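Local structure of phosphoglycerate dehydrogenase (Lactobacillus plantarum, 3EVT) at residues 39-44 with 59-65; 22-27 with 296-300; 291-295 with 305-309; 51-55 with 75-80; 64-70 with 85-91. The protein probably catalyses the NAD-dependent oxidation of 3-phosphoglycerate to 3-phosphohydroxypyruvate, as a member of the D-isomer specific 2-hydroxyacid dehydrogenase family. The contacts are given in a common frame with arbitrary orientation. Numbering follows the deposited sequence.

Interaction 1. Residues 39-44 with 59-65; sequences DQIEVM and TNQLKFV
Two parallel strands of one beta-alpha-beta unit meet here with the loops leading into them. Register is set by bridges Val43-Phe64 and Met44-Val65, CA atoms 4.8 and 4.7 Å apart. Glu42 O takes two donors, Lys63 N (2.8 Å) and Phe64 N (3.1 Å); Glu42 and Lys63 have psi of -20° and -30°, a local departure from extended backbone that accompanies this. Met44 N donates to Phe64 O (3.0 Å). Thr59 OG1 donates to Asp39 OD2 (2.6 Å), while Arg57 forms a salt bridge with Asp39 OD1. Gln61 NE2 reaches Asp39 O (2.9 Å), and a water donates to Ile41 O (2.9 Å) and accepts from Gln61 N (2.7 Å). Leu62 N is satisfied by Asn60 OD1 (2.9 Å) in an Asx turn. Glu42, m at chi1 and t at chi2, makes a long salt bridge, OE1 to Lys63 NZ at 3.8 Å; Lys63 NZ also donates to Gln61 O (3.3 Å). Charged ends suit these partly exposed positions. Val43 CG1 packs on Phe64 CD2 (3.7 Å), and Met44 CE on Leu62 CD2 (4.1 Å). Val43 and Phe64 face helix 284-302, Met44 and Leu62 touch helix 50-56, and strand 3-6 flanks strand 41-45.

Interaction 2. Residues 22-27 with 296-300; sequences YPDWTF and FAQFV
Helix 284-302, near its C-terminal end, presents Phe296 to a cluster of aromatic rings carried by the turn that follows helix 12-21 and by the start of strand 26-29. The backbones stay well apart, with the closest CA atoms, those of Tyr22 and Ala297, at 9.4 Å, so large side chains must bridge the gap. Tyr22, the first residue to leave helical angles, uses an m rotamer to offer a ring face to the edge of Phe296: a T-shaped pair with centroids 4.7 Å apart, planes at 73° and CE2 of each ring 3.5 Å from the other. Its OH rests 3.4 Å from Ala297 CA, where a larger side chain would crowd it. A type I turn runs from Tyr22 to Trp25, closed by Trp25 N to Tyr22 O at 3.0 Å, and turns the chain back through Pro23 and Asp24. Trp25, also m, presents the face of its six-membered ring to the edge of Phe296 (centroids 5.1 Å, planes at 85°); its CH2 lies 4.1 Å from Phe299 CE2 and its NE1 4.0 Å from Val300 CG2. Phe27 CZ adds a contact with Phe296 CE2 at 3.7 Å. The t rotamer of Phe296 sends its ring between those of Tyr22 and Trp25. Around this cluster, Val4 of strand 3-6 touches Trp25, Phe27 and Phe296, and helix 12-21 packs on Phe27.

Interaction 3. Residues 291-295 with 305-309; sequences IFAAN and LVRNQ
After helix 284-302 ends, the chain doubles back, and residues 305-309 run without regular structure beside it. Leu305 comes nearest in backbone, its CA 4.8 Å from that of Asn295, and its CB lies 3.5 Å from Asn295 OD1. At Val306 the main chain donates, N to Asn295 OD1 at 2.8 Å, while CG1 packs on Ala294 CB (4.0 Å). Arg307 N gives Asn295 OD1 a second hydrogen bond (2.8 Å), and Arg307 O accepts from Asn295 ND2 (2.8 Å). Ile291 CG1 lies over one face of the Arg307 guanidinium, Ile291 CG2 is 3.8 Å from Arg307 CG, and Arg307 NH2 bonds Ser91 O. Asn308, in a left-handed conformation (63/26), accepts from Arg307 NE through OD1 (3.2 Å); its ND2 also bonds Ser91 O. Asparagine suits position 295 because one amide can both donate and accept: it pairs with the backbone N and O of Arg307 as a peptide group would, and ND2 still has a bond for Gln66 OE1.

Interaction 4. Residues 51-55 with 75-80; sequences LKTIL and LPLKAL
Purely apolar packing joins helix 50-56 to the start of helix 77-82, with no hydrogen bond between them. Leu51 and Leu55, one turn apart and tied by Leu55 N to Leu51 O (3.0 Å), point their CA-CB bonds at the other segment, and their rotamers differ. Leu51 adopts t/p, which brings CD2 to 4.1 Å from Leu75 CD2 and 4.0 Å from Pro76 CD, and CD1 to 4.3 Å from Leu80 CD2. Leu55 is m/t; its CD1 fits among Pro76 CG (3.7 Å), Ala79 CB (3.8 Å) and Leu80 CD2 (4.0 Å). Leu75 and Leu80 are also m/t; although their CA-CB bonds point sideways, their methyls approach the other segment. Pro76, at the N-cap, centres an inverse gamma turn, with Leu77 N very close to Leu75 O (2.4 Å); lacking an NH, it suits a helix start and offers CG and CD of its rigid, puckered ring. At Ala79 the small methyl lets the backbones approach, its CA 7.1 Å from that of Leu55. Leu51 also touches Met44 of strand 41-45 and Leu62 in the loop before strand 64-66. The fit depends on shape and on burying hydrocarbon: branched leucine ends fill the space between helix 50-56 and the start of helix 77-82 with the turn before it.

Interaction 5. Residues 64-70 with 85-91; sequences FVQVISA and VVVANTS
This is a parallel strand pair at the edge of the five-stranded, flavodoxin-like sheet of what is, by family, probably the substrate-binding domain, closing the beta-alpha-beta unit of strand 64-66, helix 77-82 and strand 86-88. The axes of strands 64-66 and 86-88 diverge by 13° and come within 4.7 Å, with bridges Phe64-Val86, Val65-Val87 and Gln66-Ala88. Val65 N donates to Val86 O (2.9 Å), Ala88 N to Val65 O (3.2 Å) and Val67 N to Ala88 O (3.0 Å). Phe64, Gln66, Val86 and Ala88 lie on the face covered by helix 284-302 and Leu305; Phe64 CB meets Val86 CG2 (3.9 Å). The small Ala88 has its CB 4.2 Å from Phe64 CE1. Beta-branched Val65 and Val87 suit the extended backbone and fill the other face. Beyond the strands, side-chain amides continue the pairing. Gln66, t at chi1 and p at chi2, bends its NE2 to Asn89 O (2.9 Å) and to its neighbour Val67 O (3.2 Å), whereas Asn89 ND2 donates to Ala70 O at 2.9 Å.

From the N terminus, 22-27 opens interaction 2, which closes only at 296-300 and so spans interactions 1, 4 and 5 completely. Interaction 1 opens at 39-44; 51-55 opens interaction 4 before 59-65 closes interaction 1, so the two cross. Strand 64-66, shared through Phe64 and Val65, then begins interaction 5, which crosses interaction 4: 75-80 closes the latter before 85-91 closes the former. Successive beta-alpha-beta units thus build one sheet, with helices 50-56 and 77-82 on one face. Much later, 291-295 opens interaction 3, crossing interaction 2 and closing at 305-309, so that helix 284-302 and the C-terminal tail cover the sheet's other face.

Interaction 1. Residues 39-44 with 59-65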
# COMPACT_ATOMS: atom_id res chain seq x y z
N ASP A 39 31.33 26.23 -4.72
CA ASP A 39 31.50 25.17 -5.71
C ASP A 39 31.47 23.78 -5.03
O ASP A 39 31.58 22.75 -5.68
CB ASP A 39 32.77 25.39 -6.55
CG ASP A 39 32.65 26.59 -7.49
OD1 ASP A 39 31.59 27.27 -7.44
OD2 ASP A 39 33.60 26.86 -8.27
N GLN A 40 31.30 23.80 -3.71
CA GLN A 40 31.16 22.61 -2.88
C GLN A 40 29.71 22.06 -2.80
O GLN A 40 29.48 20.86 -2.63
CB GLN A 40 31.54 22.99 -1.47
CG GLN A 40 32.95 23.49 -1.36
CD GLN A 40 33.86 22.40 -1.78
OE1 GLN A 40 34.44 21.70 -0.93
NE2 GLN A 40 33.93 22.19 -3.09
N ILE A 41 28.76 23.00 -2.86
CA ILE A 41 27.32 22.74 -2.78
C ILE A 41 26.79 21.82 -3.92
O ILE A 41 26.66 22.24 -5.05
CB ILE A 41 26.56 24.11 -2.73
CG1 ILE A 41 27.10 24.91 -1.53
CG2 ILE A 41 25.05 23.93 -2.71
CD1 ILE A 41 26.64 26.37 -1.46
N GLU A 42 26.46 20.58 -3.60
CA GLU A 42 25.90 19.73 -4.66
C GLU A 42 24.38 19.61 -4.58
O GLU A 42 23.72 19.26 -5.56
CB GLU A 42 26.55 18.34 -4.67
CG GLU A 42 28.04 18.39 -4.92
CD GLU A 42 28.66 16.98 -4.94
OE1 GLU A 42 28.02 16.04 -5.46
OE2 GLU A 42 29.77 16.82 -4.40
N VAL A 43 23.85 19.90 -3.41
CA VAL A 43 22.43 19.82 -3.18
C VAL A 43 21.92 21.06 -2.41
O VAL A 43 22.63 21.64 -1.59
CB VAL A 43 22.10 18.57 -2.38
CG1 VAL A 43 20.61 18.52 -2.06
CG2 VAL A 43 22.62 17.32 -3.13
N MET A 44 20.70 21.47 -2.72
CA MET A 44 20.09 22.55 -2.02
C MET A 44 18.76 22.07 -1.47
O MET A 44 17.90 21.55 -2.21
CB MET A 44 19.96 23.78 -2.97
CG MET A 44 19.73 25.15 -2.26
SD MET A 44 19.58 26.56 -3.46
CE MET A 44 20.84 26.01 -4.58
N THR A 59 31.97 26.78 -12.77
CA THR A 59 32.67 25.79 -11.98
C THR A 59 31.86 25.22 -10.77
O THR A 59 32.43 24.61 -9.86
CB THR A 59 33.92 26.46 -11.43
OG1 THR A 59 33.52 27.67 -10.76
CG2 THR A 59 34.92 26.79 -12.59
N ASN A 60 30.54 25.44 -10.75
CA ASN A 60 29.72 24.95 -9.64
C ASN A 60 29.54 23.45 -9.81
O ASN A 60 29.75 22.93 -10.90
CB ASN A 60 28.38 25.69 -9.57
CG ASN A 60 27.40 25.24 -10.64
OD1 ASN A 60 26.68 24.26 -10.47
ND2 ASN A 60 27.31 26.00 -11.71
N GLN A 61 29.10 22.77 -8.77
CA GLN A 61 28.80 21.34 -8.89
C GLN A 61 27.39 21.01 -8.45
O GLN A 61 27.16 19.96 -7.84
CB GLN A 61 29.78 20.56 -8.05
CG GLN A 61 31.20 20.81 -8.48
CD GLN A 61 32.15 19.89 -7.78
OE1 GLN A 61 32.27 18.70 -8.16
NE2 GLN A 61 32.83 20.40 -6.75
N LEU A 62 26.45 21.89 -8.75
CA LEU A 62 25.10 21.68 -8.22
C LEU A 62 24.44 20.58 -9.01
O LEU A 62 24.49 20.56 -10.25
CB LEU A 62 24.26 22.96 -8.26
CG LEU A 62 22.85 22.89 -7.66
CD1 LEU A 62 22.91 22.73 -6.15
CD2 LEU A 62 22.01 24.15 -8.04
N LYS A 63 23.81 19.65 -8.29
CA LYS A 63 23.24 18.49 -8.93
C LYS A 63 21.74 18.29 -8.62
O LYS A 63 21.00 17.76 -9.42
CB LYS A 63 24.07 17.27 -8.54
CG LYS A 63 25.52 17.30 -9.03
CD LYS A 63 26.21 15.95 -8.78
CE LYS A 63 27.67 16.12 -8.34
NZ LYS A 63 28.35 17.20 -9.09
N PHE A 64 21.29 18.70 -7.44
CA PHE A 64 19.91 18.43 -7.03
C PHE A 64 19.38 19.61 -6.21
O PHE A 64 19.95 19.94 -5.20
CB PHE A 64 19.85 17.07 -6.26
CG PHE A 64 18.57 16.84 -5.41
CD1 PHE A 64 17.30 17.15 -5.89
CD2 PHE A 64 18.68 16.23 -4.15
CE1 PHE A 64 16.13 16.91 -5.11
CE2 PHE A 64 17.55 15.95 -3.35
CZ PHE A 64 16.27 16.32 -3.82
N VAL A 65 18.28 20.25 -6.66
CA VAL A 65 17.55 21.23 -5.80
C VAL A 65 16.19 20.68 -5.33
O VAL A 65 15.37 20.25 -6.13
CB VAL A 65 17.33 22.58 -6.53
CG1 VAL A 65 16.49 23.53 -5.67
CG2 VAL A 65 18.65 23.23 -6.86
O HOH W 1 28.25 24.12 -6.65

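Interaction 2. Residues 22-27 with 296-300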
# COMPACT_ATOMS: atom_id res chain seq x y z
N TYR A 22 24.87 10.49 7.31
CA TYR A 22 25.79 10.86 6.22
C TYR A 22 27.01 11.59 6.77
O TYR A 22 27.13 12.82 6.66
CB TYR A 22 25.12 11.75 5.20
CG TYR A 22 23.85 11.15 4.65
CD1 TYR A 22 23.90 10.27 3.60
CD2 TYR A 22 22.60 11.47 5.19
CE1 TYR A 22 22.78 9.72 3.09
CE2 TYR A 22 21.45 10.93 4.67
CZ TYR A 22 21.56 10.05 3.63
OH TYR A 22 20.47 9.49 3.06
N PRO A 23 27.93 10.82 7.38
CA PRO A 23 29.00 11.48 8.10
C PRO A 23 30.01 12.07 7.15
O PRO A 23 30.80 12.92 7.58
CB PRO A 23 29.60 10.37 8.97
CG PRO A 23 29.19 9.11 8.34
CD PRO A 23 27.85 9.38 7.67
N ASP A 24 29.98 11.67 5.88
CA ASP A 24 30.87 12.34 4.98
C ASP A 24 30.25 13.58 4.26
O ASP A 24 30.90 14.18 3.41
CB ASP A 24 31.55 11.39 3.97
CG ASP A 24 30.56 10.66 3.08
OD1 ASP A 24 29.38 10.55 3.47
OD2 ASP A 24 30.96 10.17 2.00
N TRP A 25 29.01 13.95 4.61
CA TRP A 25 28.39 15.10 3.99
C TRP A 25 28.35 16.27 4.99
O TRP A 25 28.23 16.05 6.17
CB TRP A 25 26.98 14.74 3.53
CG TRP A 25 26.93 14.11 2.17
CD1 TRP A 25 27.20 12.80 1.86
CD2 TRP A 25 26.59 14.75 0.92
NE1 TRP A 25 27.05 12.61 0.50
CE2 TRP A 25 26.71 13.79 -0.10
CE3 TRP A 25 26.20 16.05 0.57
CZ2 TRP A 25 26.42 14.06 -1.43
CZ3 TRP A 25 25.92 16.33 -0.77
CH2 TRP A 25 26.04 15.35 -1.75
N THR A 26 28.46 17.50 4.51
CA THR A 26 28.22 18.68 5.32
C THR A 26 26.85 19.27 5.00
O THR A 26 26.56 19.62 3.84
CB THR A 26 29.25 19.81 5.04
OG1 THR A 26 30.56 19.26 5.05
CG2 THR A 26 29.18 20.84 6.11
N PHE A 27 26.03 19.41 6.04
CA PHE A 27 24.73 20.06 5.92
C PHE A 27 24.85 21.51 6.40
O PHE A 27 24.76 21.82 7.57
CB PHE A 27 23.68 19.20 6.65
CG PHE A 27 23.62 17.81 6.10
CD1 PHE A 27 22.79 17.54 5.00
CD2 PHE A 27 24.50 16.82 6.56
CE1 PHE A 27 22.77 16.28 4.41
CE2 PHE A 27 24.48 15.55 5.99
CZ PHE A 27 23.60 15.27 4.91
N PHE A 296 17.01 12.65 -1.18
CA PHE A 296 18.44 12.70 -0.93
C PHE A 296 19.06 11.29 -0.76
O PHE A 296 20.13 11.03 -1.26
CB PHE A 296 18.72 13.60 0.28
CG PHE A 296 20.21 13.74 0.64
CD1 PHE A 296 21.06 14.52 -0.11
CD2 PHE A 296 20.70 13.15 1.79
CE1 PHE A 296 22.43 14.67 0.23
CE2 PHE A 296 22.05 13.27 2.15
CZ PHE A 296 22.91 14.04 1.38
N ALA A 297 18.40 10.37 -0.06
CA ALA A 297 18.93 9.02 0.08
C ALA A 297 19.15 8.33 -1.27
O ALA A 297 20.16 7.66 -1.49
CB ALA A 297 18.05 8.16 1.04
N GLN A 298 18.22 8.57 -2.19
CA GLN A 298 18.21 7.96 -3.49
C GLN A 298 19.23 8.67 -4.37
O GLN A 298 20.00 8.01 -5.07
CB GLN A 298 16.81 8.08 -4.07
CG GLN A 298 16.58 7.45 -5.41
CD GLN A 298 17.01 6.00 -5.46
OE1 GLN A 298 17.02 5.28 -4.45
NE2 GLN A 298 17.42 5.57 -6.64
N PHE A 299 19.23 10.00 -4.31
CA PHE A 299 20.28 10.80 -4.94
C PHE A 299 21.71 10.34 -4.56
O PHE A 299 22.62 10.27 -5.39
CB PHE A 299 20.12 12.29 -4.57
CG PHE A 299 21.28 13.11 -5.03
CD1 PHE A 299 21.37 13.49 -6.36
CD2 PHE A 299 22.30 13.41 -4.16
CE1 PHE A 299 22.46 14.20 -6.81
CE2 PHE A 299 23.41 14.15 -4.59
CZ PHE A 299 23.50 14.53 -5.92
N VAL A 300 21.92 10.09 -3.27
CA VAL A 300 23.21 9.65 -2.81
C VAL A 300 23.50 8.23 -3.37
O VAL A 300 24.61 7.97 -3.83
CB VAL A 300 23.29 9.73 -1.27
CG1 VAL A 300 24.37 8.80 -0.73
CG2 VAL A 300 23.53 11.18 -0.84

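Interaction 3. Residues 291-295 with 305-309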
# COMPACT_ATOMS: atom_id res chain seq x y z
N ILE A 291 10.17 14.11 2.49
CA ILE A 291 10.30 14.20 1.04
C ILE A 291 11.76 14.42 0.61
O ILE A 291 12.29 13.64 -0.17
CB ILE A 291 9.33 15.23 0.36
CG1 ILE A 291 7.88 14.78 0.54
CG2 ILE A 291 9.62 15.35 -1.16
CD1 ILE A 291 6.81 15.88 0.17
N PHE A 292 12.41 15.44 1.15
CA PHE A 292 13.85 15.66 0.99
C PHE A 292 14.72 14.46 1.44
O PHE A 292 15.56 14.00 0.69
CB PHE A 292 14.32 16.89 1.78
CG PHE A 292 15.79 17.12 1.65
CD1 PHE A 292 16.33 17.39 0.38
CD2 PHE A 292 16.62 17.01 2.74
CE1 PHE A 292 17.69 17.56 0.23
CE2 PHE A 292 17.98 17.16 2.61
CZ PHE A 292 18.52 17.44 1.37
N ALA A 293 14.51 13.96 2.65
CA ALA A 293 15.25 12.81 3.17
C ALA A 293 15.21 11.60 2.20
O ALA A 293 16.25 10.97 1.92
CB ALA A 293 14.71 12.40 4.59
N ALA A 294 14.03 11.32 1.65
CA ALA A 294 13.90 10.22 0.65
C ALA A 294 14.56 10.53 -0.67
O ALA A 294 15.30 9.69 -1.20
CB ALA A 294 12.42 9.85 0.44
N ASN A 295 14.33 11.72 -1.23
CA ASN A 295 15.00 12.10 -2.47
C ASN A 295 16.54 12.18 -2.33
O ASN A 295 17.28 11.82 -3.27
CB ASN A 295 14.47 13.41 -3.02
CG ASN A 295 13.15 13.23 -3.79
OD1 ASN A 295 12.92 12.19 -4.41
ND2 ASN A 295 12.31 14.26 -3.79
N LEU A 305 15.99 10.54 -8.16
CA LEU A 305 15.00 10.95 -7.18
C LEU A 305 13.89 9.93 -7.12
O LEU A 305 13.63 9.24 -8.13
CB LEU A 305 14.41 12.31 -7.57
CG LEU A 305 15.47 13.39 -7.68
CD1 LEU A 305 14.83 14.74 -8.10
CD2 LEU A 305 16.25 13.45 -6.35
N VAL A 306 13.23 9.83 -5.97
CA VAL A 306 12.11 8.94 -5.85
C VAL A 306 10.74 9.60 -5.73
O VAL A 306 9.73 8.92 -5.92
CB VAL A 306 12.24 8.08 -4.64
CG1 VAL A 306 12.40 8.93 -3.41
CG2 VAL A 306 11.00 7.23 -4.53
N ARG A 307 10.68 10.89 -5.39
CA ARG A 307 9.39 11.52 -5.08
C ARG A 307 9.30 12.92 -5.70
O ARG A 307 10.19 13.73 -5.52
CB ARG A 307 9.22 11.60 -3.56
CG ARG A 307 8.07 12.43 -3.11
CD ARG A 307 6.73 11.66 -3.22
NE ARG A 307 5.58 12.50 -2.86
CZ ARG A 307 5.04 12.56 -1.65
NH1 ARG A 307 5.54 11.80 -0.67
NH2 ARG A 307 4.01 13.37 -1.43
N ASN A 308 8.23 13.20 -6.43
CA ASN A 308 7.94 14.59 -6.86
C ASN A 308 8.95 15.22 -7.78
O ASN A 308 9.07 16.47 -7.83
CB ASN A 308 7.73 15.53 -5.67
CG ASN A 308 6.47 15.18 -4.89
OD1 ASN A 308 5.68 14.40 -5.38
ND2 ASN A 308 6.30 15.73 -3.68
N GLN A 309 9.68 14.40 -8.52
CA GLN A 309 10.58 14.94 -9.53
C GLN A 309 9.83 15.84 -10.53
O GLN A 309 8.86 15.43 -11.17
CB GLN A 309 11.46 13.89 -10.21
CG GLN A 309 12.62 14.56 -10.99
CD GLN A 309 13.57 13.60 -11.73
OE1 GLN A 309 13.54 12.41 -11.52
NE2 GLN A 309 14.46 14.16 -12.52

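Interaction 4. Residues 51-55 with 75-80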
# COMPACT_ATOMS: atom_id res chain seq x y z
N LEU A 51 21.07 30.25 -5.17
CA LEU A 51 20.84 29.43 -6.35
C LEU A 51 21.37 30.19 -7.59
O LEU A 51 22.21 29.70 -8.33
CB LEU A 51 19.35 29.03 -6.48
CG LEU A 51 18.88 28.14 -7.66
CD1 LEU A 51 19.82 26.93 -7.84
CD2 LEU A 51 17.37 27.70 -7.56
N LYS A 52 20.90 31.41 -7.79
CA LYS A 52 21.40 32.28 -8.87
C LYS A 52 22.93 32.47 -8.89
O LYS A 52 23.59 32.28 -9.93
CB LYS A 52 20.75 33.66 -8.76
N THR A 53 23.49 32.88 -7.76
CA THR A 53 24.95 33.11 -7.68
C THR A 53 25.69 31.85 -8.16
O THR A 53 26.44 31.90 -9.14
CB THR A 53 25.40 33.38 -6.25
OG1 THR A 53 24.52 34.32 -5.63
CG2 THR A 53 26.81 33.93 -6.26
N ILE A 54 25.42 30.73 -7.48
CA ILE A 54 26.05 29.43 -7.75
C ILE A 54 25.98 29.01 -9.23
O ILE A 54 27.01 28.66 -9.85
CB ILE A 54 25.45 28.35 -6.81
CG1 ILE A 54 25.87 28.64 -5.37
CG2 ILE A 54 25.93 26.97 -7.16
CD1 ILE A 54 25.06 27.91 -4.33
N LEU A 55 24.79 29.09 -9.81
CA LEU A 55 24.61 28.69 -11.21
C LEU A 55 25.38 29.58 -12.18
O LEU A 55 25.73 29.15 -13.27
CB LEU A 55 23.12 28.67 -11.61
CG LEU A 55 22.20 27.59 -11.02
CD1 LEU A 55 20.79 27.72 -11.59
CD2 LEU A 55 22.72 26.17 -11.26
N LEU A 75 11.80 29.79 -10.80
CA LEU A 75 13.07 29.06 -10.70
C LEU A 75 13.81 29.12 -12.03
O LEU A 75 13.19 28.95 -13.07
CB LEU A 75 12.81 27.60 -10.33
CG LEU A 75 12.31 27.25 -8.93
CD1 LEU A 75 12.05 25.75 -8.85
CD2 LEU A 75 13.27 27.72 -7.81
N PRO A 76 15.14 29.32 -12.02
CA PRO A 76 15.80 29.46 -13.32
C PRO A 76 15.76 28.16 -14.08
O PRO A 76 16.77 27.48 -14.21
CB PRO A 76 17.24 29.81 -12.94
CG PRO A 76 17.42 29.31 -11.57
CD PRO A 76 16.08 29.52 -10.91
N LEU A 77 14.59 27.84 -14.61
CA LEU A 77 14.36 26.57 -15.27
C LEU A 77 15.39 26.23 -16.32
O LEU A 77 15.92 25.10 -16.33
CB LEU A 77 12.95 26.54 -15.86
CG LEU A 77 11.83 26.67 -14.83
CD1 LEU A 77 10.45 26.97 -15.50
CD2 LEU A 77 11.77 25.41 -13.95
N LYS A 78 15.67 27.18 -17.21
CA LYS A 78 16.62 26.95 -18.31
C LYS A 78 18.05 26.71 -17.83
O LYS A 78 18.71 25.82 -18.32
CB LYS A 78 16.57 28.06 -19.37
N ALA A 79 18.54 27.49 -16.88
CA ALA A 79 19.84 27.20 -16.30
C ALA A 79 19.95 25.78 -15.69
O ALA A 79 20.90 25.03 -15.97
CB ALA A 79 20.23 28.28 -15.28
N LEU A 80 18.95 25.41 -14.88
CA LEU A 80 18.90 24.11 -14.19
C LEU A 80 18.95 22.95 -15.19
O LEU A 80 19.73 22.02 -15.03
CB LEU A 80 17.63 24.03 -13.34
CG LEU A 80 17.69 24.97 -12.14
CD1 LEU A 80 16.31 25.27 -11.60
CD2 LEU A 80 18.62 24.42 -11.07

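Interaction 5. Residues 64-70 with 85-91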
# COMPACT_ATOMS: atom_id res chain seq x y z
N PHE A 64 21.29 18.70 -7.44
CA PHE A 64 19.91 18.43 -7.03
C PHE A 64 19.38 19.61 -6.21
O PHE A 64 19.95 19.94 -5.20
CB PHE A 64 19.85 17.07 -6.26
CG PHE A 64 18.57 16.84 -5.41
CD1 PHE A 64 17.30 17.15 -5.89
CD2 PHE A 64 18.68 16.23 -4.15
CE1 PHE A 64 16.13 16.91 -5.11
CE2 PHE A 64 17.55 15.95 -3.35
CZ PHE A 64 16.27 16.32 -3.82
N VAL A 65 18.28 20.25 -6.66
CA VAL A 65 17.55 21.23 -5.80
C VAL A 65 16.19 20.68 -5.33
O VAL A 65 15.37 20.25 -6.13
CB VAL A 65 17.33 22.58 -6.53
CG1 VAL A 65 16.49 23.53 -5.67
CG2 VAL A 65 18.65 23.23 -6.86
N GLN A 66 15.97 20.66 -4.03
CA GLN A 66 14.66 20.31 -3.51
C GLN A 66 13.95 21.58 -3.06
O GLN A 66 14.35 22.16 -2.05
CB GLN A 66 14.78 19.37 -2.28
CG GLN A 66 13.45 19.11 -1.59
CD GLN A 66 12.58 18.07 -2.29
OE1 GLN A 66 13.04 16.92 -2.53
NE2 GLN A 66 11.31 18.44 -2.62
N VAL A 67 12.89 22.00 -3.75
CA VAL A 67 12.09 23.14 -3.26
C VAL A 67 11.01 22.68 -2.28
O VAL A 67 10.56 21.53 -2.36
CB VAL A 67 11.57 24.04 -4.43
CG1 VAL A 67 12.77 24.63 -5.11
CG2 VAL A 67 10.82 23.22 -5.49
N ILE A 68 10.64 23.54 -1.32
CA ILE A 68 9.74 23.12 -0.26
C ILE A 68 8.37 23.72 -0.40
O ILE A 68 7.70 23.97 0.58
CB ILE A 68 10.29 23.41 1.13
CG1 ILE A 68 11.04 24.75 1.12
CG2 ILE A 68 11.24 22.28 1.59
CD1 ILE A 68 10.26 25.95 1.73
N SER A 69 7.93 23.91 -1.64
CA SER A 69 6.54 24.21 -1.92
C SER A 69 6.27 23.72 -3.34
O SER A 69 7.22 23.51 -4.08
CB SER A 69 6.32 25.71 -1.77
OG SER A 69 7.46 26.41 -2.24
N ALA A 70 5.01 23.50 -3.70
CA ALA A 70 4.65 22.87 -4.97
C ALA A 70 5.06 23.73 -6.17
O ALA A 70 5.23 23.21 -7.30
CB ALA A 70 3.16 22.59 -5.04
N VAL A 85 20.77 19.90 -13.55
CA VAL A 85 20.29 19.78 -12.19
C VAL A 85 18.92 19.12 -12.10
O VAL A 85 18.03 19.51 -12.83
CB VAL A 85 20.29 21.13 -11.50
CG1 VAL A 85 19.75 20.94 -10.05
CG2 VAL A 85 21.73 21.67 -11.51
N VAL A 86 18.77 18.10 -11.25
CA VAL A 86 17.43 17.53 -10.97
C VAL A 86 16.72 18.35 -9.89
O VAL A 86 17.36 18.84 -8.98
CB VAL A 86 17.40 15.96 -10.67
CG1 VAL A 86 17.95 15.13 -11.89
CG2 VAL A 86 18.08 15.59 -9.37
N VAL A 87 15.41 18.51 -10.04
CA VAL A 87 14.60 19.26 -9.09
C VAL A 87 13.37 18.44 -8.66
O VAL A 87 12.77 17.74 -9.47
CB VAL A 87 14.15 20.63 -9.68
CG1 VAL A 87 13.44 21.46 -8.63
CG2 VAL A 87 15.36 21.37 -10.23
N ALA A 88 13.02 18.52 -7.38
CA ALA A 88 11.78 17.92 -6.86
C ALA A 88 11.10 19.00 -6.05
O ALA A 88 11.77 19.94 -5.58
CB ALA A 88 12.05 16.71 -5.98
N ASN A 89 9.77 18.85 -5.89
CA ASN A 89 8.96 19.75 -5.08
C ASN A 89 8.22 18.97 -4.00
O ASN A 89 8.63 17.85 -3.66
CB ASN A 89 8.04 20.59 -5.96
CG ASN A 89 6.95 19.79 -6.56
OD1 ASN A 89 6.83 18.59 -6.31
ND2 ASN A 89 6.13 20.44 -7.38
N THR A 90 7.17 19.57 -3.44
CA THR A 90 6.43 19.01 -2.31
C THR A 90 4.92 18.83 -2.58
O THR A 90 4.10 19.00 -1.67
CB THR A 90 6.52 19.94 -1.08
OG1 THR A 90 6.36 21.29 -1.53
CG2 THR A 90 7.90 19.78 -0.35
N SER A 91 4.54 18.48 -3.80
CA SER A 91 3.12 18.19 -4.01
C SER A 91 2.63 16.84 -3.48
O SER A 91 3.41 15.97 -3.07
CB SER A 91 2.72 18.35 -5.48
OG SER A 91 3.58 17.64 -6.30